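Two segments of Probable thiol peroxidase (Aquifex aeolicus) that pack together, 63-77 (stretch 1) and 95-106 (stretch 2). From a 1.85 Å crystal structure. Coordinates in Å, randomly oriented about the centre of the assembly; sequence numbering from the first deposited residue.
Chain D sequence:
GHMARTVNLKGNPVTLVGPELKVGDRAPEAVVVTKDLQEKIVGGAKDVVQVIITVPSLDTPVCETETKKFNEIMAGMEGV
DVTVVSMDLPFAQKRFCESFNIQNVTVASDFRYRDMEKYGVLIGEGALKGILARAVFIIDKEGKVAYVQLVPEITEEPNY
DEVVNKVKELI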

ATOM      1  N   CYS D  63     -11.783 -11.216 -19.487  1.00 22.67           N
ATOM      2  CA  CYS D  63     -12.194 -11.502 -18.117  1.00 21.72           C
ATOM      3  C   CYS D  63     -13.713 -11.694 -18.025  1.00 20.89           C
ATOM      4  O   CYS D  63     -14.196 -12.509 -17.243  1.00 19.81           O
ATOM      5  CB  CYS D  63     -11.734 -10.374 -17.187  1.00 22.26           C
ATOM      6  SG  CYS D  63      -9.929 -10.093 -17.195  1.00 23.70           S
ATOM      7  N   GLU D  64     -14.463 -10.940 -18.822  1.00 22.08           N
ATOM      8  CA  GLU D  64     -15.917 -11.061 -18.815  1.00 22.86           C
ATOM      9  C   GLU D  64     -16.311 -12.443 -19.320  1.00 22.77           C
ATOM     10  O   GLU D  64     -17.183 -13.099 -18.750  1.00 23.25           O
ATOM     11  CB  GLU D  64     -16.550  -9.979 -19.692  1.00 25.74           C
ATOM     12  CG  GLU D  64     -16.438  -8.583 -19.108  1.00 29.39           C
ATOM     13  CD  GLU D  64     -17.032  -7.516 -20.007  1.00 33.68           C
ATOM     14  OE1 GLU D  64     -17.062  -6.337 -19.589  1.00 34.60           O
ATOM     15  OE2 GLU D  64     -17.465  -7.853 -21.128  1.00 35.02           O
ATOM     16  N   THR D  65     -15.653 -12.881 -20.389  1.00 22.45           N
ATOM     17  CA  THR D  65     -15.906 -14.190 -20.981  1.00 21.22           C
ATOM     18  C   THR D  65     -15.556 -15.306 -20.004  1.00 21.61           C
ATOM     19  O   THR D  65     -16.301 -16.284 -19.861  1.00 21.79           O
ATOM     20  CB  THR D  65     -15.071 -14.378 -22.271  1.00 23.24           C
ATOM     21  OG1 THR D  65     -15.557 -13.487 -23.281  1.00 24.22           O
ATOM     22  CG2 THR D  65     -15.162 -15.811 -22.767  1.00 21.49           C
ATOM     23  N   GLU D  66     -14.418 -15.161 -19.332  1.00 18.25           N
ATOM     24  CA  GLU D  66     -13.982 -16.167 -18.373  1.00 18.09           C
ATOM     25  C   GLU D  66     -14.991 -16.288 -17.231  1.00 16.97           C
ATOM     26  O   GLU D  66     -15.372 -17.390 -16.843  1.00 16.73           O
ATOM     27  CB  GLU D  66     -12.615 -15.797 -17.795  1.00 18.26           C
ATOM     28  CG  GLU D  66     -11.991 -16.915 -16.978  1.00 20.28           C
ATOM     29  CD  GLU D  66     -10.788 -16.462 -16.170  1.00 19.57           C
ATOM     30  OE1 GLU D  66     -10.108 -15.505 -16.590  1.00 18.47           O
ATOM     31  OE2 GLU D  66     -10.520 -17.080 -15.122  1.00 19.39           O
ATOM     32  N   THR D  67     -15.415 -15.145 -16.699  1.00 18.32           N
ATOM     33  CA  THR D  67     -16.369 -15.120 -15.595  1.00 19.71           C
ATOM     34  C   THR D  67     -17.730 -15.707 -15.973  1.00 21.37           C
ATOM     35  O   THR D  67     -18.340 -16.430 -15.180  1.00 21.70           O
ATOM     36  CB  THR D  67     -16.563 -13.686 -15.071  1.00 20.73           C
ATOM     37  OG1 THR D  67     -15.287 -13.137 -14.721  1.00 18.77           O
ATOM     38  CG2 THR D  67     -17.463 -13.687 -13.835  1.00 18.78           C
ATOM     39  N   LYS D  68     -18.213 -15.402 -17.173  1.00 22.33           N
ATOM     40  CA  LYS D  68     -19.495 -15.947 -17.607  1.00 24.26           C
ATOM     41  C   LYS D  68     -19.397 -17.459 -17.751  1.00 24.51           C
ATOM     42  O   LYS D  68     -20.318 -18.187 -17.382  1.00 23.41           O
ATOM     43  CB  LYS D  68     -19.929 -15.347 -18.950  1.00 27.64           C
ATOM     44  CG  LYS D  68     -20.386 -13.905 -18.872  1.00 32.58           C
ATOM     45  CD  LYS D  68     -21.449 -13.717 -17.792  1.00 37.68           C
ATOM     46  CE  LYS D  68     -22.756 -14.443 -18.101  1.00 39.56           C
ATOM     47  NZ  LYS D  68     -23.603 -13.704 -19.087  1.00 41.21           N
ATOM     48  N   LYS D  69     -18.269 -17.927 -18.278  1.00 24.63           N
ATOM     49  CA  LYS D  69     -18.054 -19.351 -18.487  1.00 26.51           C
ATOM     50  C   LYS D  69     -17.994 -20.113 -17.163  1.00 26.17           C
ATOM     51  O   LYS D  69     -18.555 -21.203 -17.041  1.00 25.57           O
ATOM     52  CB  LYS D  69     -16.771 -19.572 -19.300  1.00 29.13           C
ATOM     53  CG  LYS D  69     -16.695 -20.936 -19.979  1.00 35.14           C
ATOM     54  CD  LYS D  69     -15.633 -20.969 -21.079  1.00 37.03           C
ATOM     55  CE  LYS D  69     -15.912 -19.937 -22.174  1.00 39.54           C
ATOM     56  NZ  LYS D  69     -14.877 -19.942 -23.256  1.00 38.84           N
ATOM     57  N   PHE D  70     -17.318 -19.547 -16.169  1.00 23.84           N
ATOM     58  CA  PHE D  70     -17.243 -20.206 -14.869  1.00 23.16           C
ATOM     59  C   PHE D  70     -18.602 -20.169 -14.179  1.00 21.73           C
ATOM     60  O   PHE D  70     -18.970 -21.104 -13.473  1.00 21.88           O
ATOM     61  CB  PHE D  70     -16.184 -19.547 -13.982  1.00 23.24           C
ATOM     62  CG  PHE D  70     -14.822 -20.175 -14.104  1.00 22.30           C
ATOM     63  CD1 PHE D  70     -14.637 -21.519 -13.791  1.00 21.98           C
ATOM     64  CD2 PHE D  70     -13.732 -19.432 -14.539  1.00 21.52           C
ATOM     65  CE1 PHE D  70     -13.383 -22.115 -13.910  1.00 21.63           C
ATOM     66  CE2 PHE D  70     -12.475 -20.017 -14.660  1.00 20.22           C
ATOM     67  CZ  PHE D  70     -12.301 -21.362 -14.346  1.00 21.24           C
ATOM     68  N   ASN D  71     -19.347 -19.088 -14.385  1.00 21.97           N
ATOM     69  CA  ASN D  71     -20.672 -18.962 -13.787  1.00 24.29           C
ATOM     70  C   ASN D  71     -21.568 -20.080 -14.321  1.00 25.73           C
ATOM     71  O   ASN D  71     -22.371 -20.660 -13.586  1.00 26.29           O
ATOM     72  CB  ASN D  71     -21.280 -17.598 -14.127  1.00 24.39           C
ATOM     73  CG  ASN D  71     -22.616 -17.367 -13.438  1.00 25.18           C
ATOM     74  OD1 ASN D  71     -22.689 -17.298 -12.208  1.00 20.78           O
ATOM     75  ND2 ASN D  71     -23.682 -17.252 -14.229  1.00 24.17           N
ATOM     76  N   GLU D  72     -21.411 -20.387 -15.605  1.00 27.36           N
ATOM     77  CA  GLU D  72     -22.191 -21.434 -16.262  1.00 27.83           C
ATOM     78  C   GLU D  72     -21.877 -22.841 -15.765  1.00 27.79           C
ATOM     79  O   GLU D  72     -22.772 -23.569 -15.336  1.00 25.88           O
ATOM     80  CB  GLU D  72     -21.950 -21.399 -17.770  1.00 29.92           C
ATOM     81  CG  GLU D  72     -22.593 -20.242 -18.498  1.00 35.27           C
ATOM     82  CD  GLU D  72     -22.127 -20.147 -19.938  1.00 38.23           C
ATOM     83  OE1 GLU D  72     -22.109 -21.191 -20.628  1.00 39.43           O
ATOM     84  OE2 GLU D  72     -21.783 -19.030 -20.382  1.00 41.22           O
ATOM     85  N   ILE D  73     -20.603 -23.219 -15.833  1.00 27.70           N
ATOM     86  CA  ILE D  73     -20.169 -24.556 -15.435  1.00 29.95           C
ATOM     87  C   ILE D  73     -20.228 -24.891 -13.948  1.00 30.82           C
ATOM     88  O   ILE D  73     -20.181 -26.065 -13.577  1.00 30.27           O
ATOM     89  CB  ILE D  73     -18.740 -24.846 -15.946  1.00 32.06           C
ATOM     90  CG1 ILE D  73     -17.759 -23.818 -15.381  1.00 33.19           C
ATOM     91  CG2 ILE D  73     -18.719 -24.816 -17.469  1.00 32.87           C
ATOM     92  CD1 ILE D  73     -16.333 -24.006 -15.871  1.00 33.25           C
ATOM     93  N   MET D  74     -20.325 -23.875 -13.096  1.00 30.45           N
ATOM     94  CA  MET D  74     -20.400 -24.117 -11.658  1.00 31.27           C
ATOM     95  C   MET D  74     -21.852 -24.039 -11.186  1.00 30.67           C
ATOM     96  O   MET D  74     -22.138 -24.214 -10.004  1.00 31.38           O
ATOM     97  CB  MET D  74     -19.566 -23.086 -10.889  1.00 32.37           C
ATOM     98  CG  MET D  74     -18.081 -23.073 -11.218  1.00 33.83           C
ATOM     99  SD  MET D  74     -17.247 -24.643 -10.933  1.00 39.17           S
ATOM    100  CE  MET D  74     -17.053 -24.640  -9.163  1.00 38.66           C
ATOM    101  N   ALA D  75     -22.763 -23.777 -12.119  1.00 29.56           N
ATOM    102  CA  ALA D  75     -24.185 -23.657 -11.800  1.00 28.84           C
ATOM    103  C   ALA D  75     -24.743 -24.833 -10.998  1.00 28.24           C
ATOM    104  O   ALA D  75     -24.628 -25.987 -11.405  1.00 26.60           O
ATOM    105  CB  ALA D  75     -24.990 -23.484 -13.085  1.00 28.58           C
ATOM    106  N   GLY D  76     -25.340 -24.521  -9.850  1.00 28.77           N
ATOM    107  CA  GLY D  76     -25.942 -25.542  -9.007  1.00 26.90           C
ATOM    108  C   GLY D  76     -25.033 -26.515  -8.279  1.00 26.87           C
ATOM    109  O   GLY D  76     -25.525 -27.402  -7.580  1.00 26.45           O
ATOM    110  N   MET D  77     -23.719 -26.365  -8.409  1.00 25.28           N
ATOM    111  CA  MET D  77     -22.803 -27.291  -7.747  1.00 25.21           C
ATOM    112  C   MET D  77     -22.826 -27.150  -6.225  1.00 23.59           C
ATOM    113  O   MET D  77     -22.718 -26.049  -5.694  1.00 22.45           O
ATOM    114  CB  MET D  77     -21.378 -27.086  -8.270  1.00 28.63           C
ATOM    115  CG  MET D  77     -20.460 -28.268  -8.013  1.00 31.08           C
ATOM    116  SD  MET D  77     -18.855 -28.093  -8.818  1.00 38.40           S
ATOM    117  CE  MET D  77     -19.322 -28.244 -10.542  1.00 33.41           C
ATOM    118  N   ARG D  95     -21.907  -3.297 -11.498  1.00 25.11           N
ATOM    119  CA  ARG D  95     -22.448  -3.024 -12.826  1.00 26.87           C
ATOM    120  C   ARG D  95     -22.263  -4.250 -13.717  1.00 27.34           C
ATOM    121  O   ARG D  95     -23.132  -4.575 -14.530  1.00 26.39           O
ATOM    122  CB  ARG D  95     -21.730  -1.821 -13.437  1.00 28.52           C
ATOM    123  CG  ARG D  95     -21.628  -0.644 -12.478  1.00 35.71           C
ATOM    124  CD  ARG D  95     -22.684   0.421 -12.722  1.00 39.50           C
ATOM    125  NE  ARG D  95     -22.165   1.477 -13.587  1.00 44.20           N
ATOM    126  CZ  ARG D  95     -22.773   2.639 -13.799  1.00 45.58           C
ATOM    127  NH1 ARG D  95     -23.932   2.903 -13.210  1.00 47.37           N
ATOM    128  NH2 ARG D  95     -22.215   3.540 -14.595  1.00 47.37           N
ATOM    129  N   PHE D  96     -21.130  -4.927 -13.555  1.00 26.57           N
ATOM    130  CA  PHE D  96     -20.840  -6.123 -14.336  1.00 27.00           C
ATOM    131  C   PHE D  96     -21.876  -7.205 -14.063  1.00 27.90           C
ATOM    132  O   PHE D  96     -22.506  -7.722 -14.984  1.00 26.42           O
ATOM    133  CB  PHE D  96     -19.454  -6.672 -13.997  1.00 27.58           C
ATOM    134  CG  PHE D  96     -19.166  -8.003 -14.630  1.00 26.93           C
ATOM    135  CD1 PHE D  96     -18.902  -8.098 -15.992  1.00 27.48           C
ATOM    136  CD2 PHE D  96     -19.194  -9.169 -13.872  1.00 27.31           C
ATOM    137  CE1 PHE D  96     -18.672  -9.338 -16.592  1.00 28.03           C
ATOM    138  CE2 PHE D  96     -18.966 -10.412 -14.462  1.00 27.34           C
ATOM    139  CZ  PHE D  96     -18.705 -10.495 -15.824  1.00 27.19           C
ATOM    140  N   CYS D  97     -22.035  -7.555 -12.790  1.00 28.80           N
ATOM    141  CA  CYS D  97     -22.993  -8.579 -12.396  1.00 31.82           C
ATOM    142  C   CYS D  97     -24.389  -8.270 -12.907  1.00 33.06           C
ATOM    143  O   CYS D  97     -25.105  -9.162 -13.363  1.00 34.07           O
ATOM    144  CB  CYS D  97     -23.031  -8.714 -10.876  1.00 32.20           C
ATOM    145  SG  CYS D  97     -21.531  -9.408 -10.187  1.00 34.23           S
ATOM    146  N   GLU D  98     -24.775  -7.002 -12.828  1.00 35.39           N
ATOM    147  CA  GLU D  98     -26.090  -6.585 -13.287  1.00 38.01           C
ATOM    148  C   GLU D  98     -26.245  -6.786 -14.793  1.00 37.86           C
ATOM    149  O   GLU D  98     -27.289  -7.240 -15.257  1.00 38.91           O
ATOM    150  CB  GLU D  98     -26.334  -5.118 -12.920  1.00 40.33           C
ATOM    151  CG  GLU D  98     -26.363  -4.864 -11.417  1.00 44.51           C
ATOM    152  CD  GLU D  98     -26.736  -3.435 -11.064  1.00 47.32           C
ATOM    153  OE1 GLU D  98     -27.795  -2.968 -11.533  1.00 50.47           O
ATOM    154  OE2 GLU D  98     -25.981  -2.781 -10.315  1.00 48.56           O
ATOM    155  N   SER D  99     -25.200  -6.465 -15.549  1.00 37.17           N
ATOM    156  CA  SER D  99     -25.237  -6.606 -17.002  1.00 36.18           C
ATOM    157  C   SER D  99     -25.083  -8.041 -17.494  1.00 35.82           C
ATOM    158  O   SER D  99     -25.647  -8.406 -18.525  1.00 36.38           O
ATOM    159  CB  SER D  99     -24.149  -5.742 -17.644  1.00 36.56           C
ATOM    160  OG  SER D  99     -24.347  -4.371 -17.350  1.00 39.80           O
ATOM    161  N   PHE D 100     -24.320  -8.854 -16.767  1.00 34.51           N
ATOM    162  CA  PHE D 100     -24.094 -10.240 -17.172  1.00 34.43           C
ATOM    163  C   PHE D 100     -24.851 -11.278 -16.350  1.00 34.62           C
ATOM    164  O   PHE D 100     -24.646 -12.480 -16.521  1.00 34.67           O
ATOM    165  CB  PHE D 100     -22.598 -10.569 -17.139  1.00 34.22           C
ATOM    166  CG  PHE D 100     -21.816  -9.959 -18.270  1.00 35.84           C
ATOM    167  CD1 PHE D 100     -21.625  -8.584 -18.342  1.00 35.82           C
ATOM    168  CD2 PHE D 100     -21.275 -10.763 -19.269  1.00 36.36           C
ATOM    169  CE1 PHE D 100     -20.904  -8.016 -19.393  1.00 35.99           C
ATOM    170  CE2 PHE D 100     -20.552 -10.208 -20.325  1.00 36.49           C
ATOM    171  CZ  PHE D 100     -20.367  -8.831 -20.386  1.00 36.35           C
ATOM    172  N   ASN D 101     -25.719 -10.811 -15.460  1.00 34.05           N
ATOM    173  CA  ASN D 101     -26.511 -11.697 -14.612  1.00 34.40           C
ATOM    174  C   ASN D 101     -25.701 -12.842 -14.002  1.00 33.19           C
ATOM    175  O   ASN D 101     -25.982 -14.015 -14.246  1.00 32.23           O
ATOM    176  CB  ASN D 101     -27.686 -12.274 -15.407  1.00 36.39           C
ATOM    177  CG  ASN D 101     -28.600 -13.127 -14.551  1.00 36.96           C
ATOM    178  OD1 ASN D 101     -29.152 -12.659 -13.555  1.00 38.43           O
ATOM    179  ND2 ASN D 101     -28.759 -14.390 -14.933  1.00 37.11           N
ATOM    180  N   ILE D 102     -24.696 -12.501 -13.204  1.00 31.65           N
ATOM    181  CA  ILE D 102     -23.863 -13.510 -12.559  1.00 30.33           C
ATOM    182  C   ILE D 102     -24.472 -13.844 -11.201  1.00 30.61           C
ATOM    183  O   ILE D 102     -24.450 -13.019 -10.286  1.00 30.48           O
ATOM    184  CB  ILE D 102     -22.421 -12.989 -12.361  1.00 30.35           C
ATOM    185  CG1 ILE D 102     -21.815 -12.618 -13.716  1.00 28.84           C
ATOM    186  CG2 ILE D 102     -21.564 -14.054 -11.684  1.00 29.02           C
ATOM    187  CD1 ILE D 102     -21.664 -13.799 -14.653  1.00 26.15           C
ATOM    188  N   GLN D 103     -25.007 -15.057 -11.068  1.00 29.50           N
ATOM    189  CA  GLN D 103     -25.644 -15.471  -9.821  1.00 30.40           C
ATOM    190  C   GLN D 103     -25.051 -16.723  -9.181  1.00 29.04           C
ATOM    191  O   GLN D 103     -25.260 -16.972  -7.995  1.00 30.65           O
ATOM    192  CB  GLN D 103     -27.138 -15.717 -10.055  1.00 33.30           C
ATOM    193  CG  GLN D 103     -27.883 -14.586 -10.752  1.00 36.72           C
ATOM    194  CD  GLN D 103     -27.950 -13.325  -9.919  1.00 40.02           C
ATOM    195  OE1 GLN D 103     -28.373 -13.353  -8.763  1.00 41.75           O
ATOM    196  NE2 GLN D 103     -27.538 -12.205 -10.505  1.00 41.58           N
ATOM    197  N   ASN D 104     -24.319 -17.516  -9.956  1.00 26.11           N
ATOM    198  CA  ASN D 104     -23.751 -18.752  -9.433  1.00 24.59           C
ATOM    199  C   ASN D 104     -22.384 -18.610  -8.778  1.00 24.25           C
ATOM    200  O   ASN D 104     -21.930 -19.513  -8.082  1.00 23.51           O
ATOM    201  CB  ASN D 104     -23.686 -19.800 -10.541  1.00 25.92           C
ATOM    202  CG  ASN D 104     -25.039 -20.062 -11.156  1.00 29.81           C
ATOM    203  OD1 ASN D 104     -26.017 -20.305 -10.443  1.00 28.69           O
ATOM    204  ND2 ASN D 104     -25.109 -20.011 -12.482  1.00 28.72           N
ATOM    205  N   VAL D 105     -21.723 -17.484  -9.016  1.00 22.83           N
ATOM    206  CA  VAL D 105     -20.421 -17.242  -8.416  1.00 21.03           C
ATOM    207  C   VAL D 105     -20.425 -15.848  -7.810  1.00 20.80           C
ATOM    208  O   VAL D 105     -21.278 -15.021  -8.138  1.00 21.37           O
ATOM    209  CB  VAL D 105     -19.275 -17.348  -9.452  1.00 23.26           C
ATOM    210  CG1 VAL D 105     -19.258 -18.743 -10.059  1.00 22.58           C
ATOM    211  CG2 VAL D 105     -19.438 -16.301 -10.529  1.00 22.13           C
ATOM    212  N   THR D 106     -19.477 -15.599  -6.917  1.00 19.46           N
ATOM    213  CA  THR D 106     -19.364 -14.307  -6.260  1.00 18.93           C
ATOM    214  C   THR D 106     -18.194 -13.524  -6.853  1.00 18.89           C
ATOM    215  O   THR D 106     -17.144 -14.094  -7.148  1.00 19.52           O
ATOM    216  CB  THR D 106     -19.110 -14.483  -4.740  1.00 21.62           C
ATOM    217  OG1 THR D 106     -20.201 -15.200  -4.148  1.00 21.37           O
ATOM    218  CG2 THR D 106     -18.960 -13.131  -4.056  1.00 22.25           C
TER
HETATM  219  O   HOH W   1     -26.319 -16.433 -13.271  1.00 23.06           O
HETATM  220  O   HOH W   2     -25.430 -22.539  -8.114  1.00 33.49           O

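A helix that packs against a loop need not rely on packing alone; it can also offer polar groups to backbone amides that have no helical partner of their own. The contact between residues 63-77 and 95-106 of this probable thiol peroxidase illustrates how side-chain rotamers meet both demands. The two helices are not closely packed: their axes come no nearer than 11.8 Å, at an angle of 61°, and large side chains fill the space between them. Beyond Phe100 the second helix ends, Asn101 adopts positive phi (44°), and the chain that follows approaches the first helix much more closely, with the CA atoms of Asn71 and Asn104 5.3 Å apart.

Asn71 is the polar centre of the contact. Its CA-to-CB bond points sideways, but a t rotamer at chi1 (-175°) carries the amide nearer to the loop. There Asn71 OD1 accepts a hydrogen bond from Asn104 N at 2.8 Å and a weak one from Val105 N at 3.3 Å, so one carbonyl oxygen serves two successive amides. The other end of the same amide is used through water 1, which accepts from Asn71 ND2 (2.9 Å) and from Gln103 N (2.9 Å) while donating to Asn101 O (2.6 Å). Direct approach would not suffice here, since Asn71 ND2 lies 4.0 Å from Asn101 O.

Asn104 returns the favour. Its CA-to-CB bond points toward the helix, and with chi1 at -57° (m) and chi2 at -50° Asn104 ND2 donates to Asn71 O at 3.0 Å. Two asparagines thus hold each other by complementary means, the side chain of each bonding the backbone of the other. Asn104 OD1 faces the turn from Met74 to Met77, where water 2 donates to it at 3.3 Å and accepts from Gly76 N at 2.6 Å. The positive phi of Gly76 (70°), at the third position of this type II turn, is one that glycine adopts readily.

Lys68 shows how a long side chain can fold to suit its surroundings. All four of its chi angles are m, and the resulting curl brings a chain that starts out sideways back to the second stretch. Lys68 CG lies 3.3 Å from Phe100 CD2, at the edge of that ring, and Lys68 CD approaches Ile102 CD1 at 3.1 Å, a tight apolar contact. The ammonium then reaches the helix end, where Lys68 NZ makes a weak hydrogen bond to Phe100 O at 3.0 Å.

The aromatic residues fill the wider part of the gap. Phe96, whose CA-to-CB bond points toward the first stretch, has chi1 at 172° (t), and Thr67 CG2 meets the edge of its ring at 3.7 Å from Phe96 CE2, while Glu64 CG lies 3.4 Å from Phe96 CE1. The m rotamer of Thr67 (-55°) also lets Thr67 OG1 donate to Cys63 O at 2.8 Å, satisfying the hydroxyl within its own helix while the methyl contacts the ring.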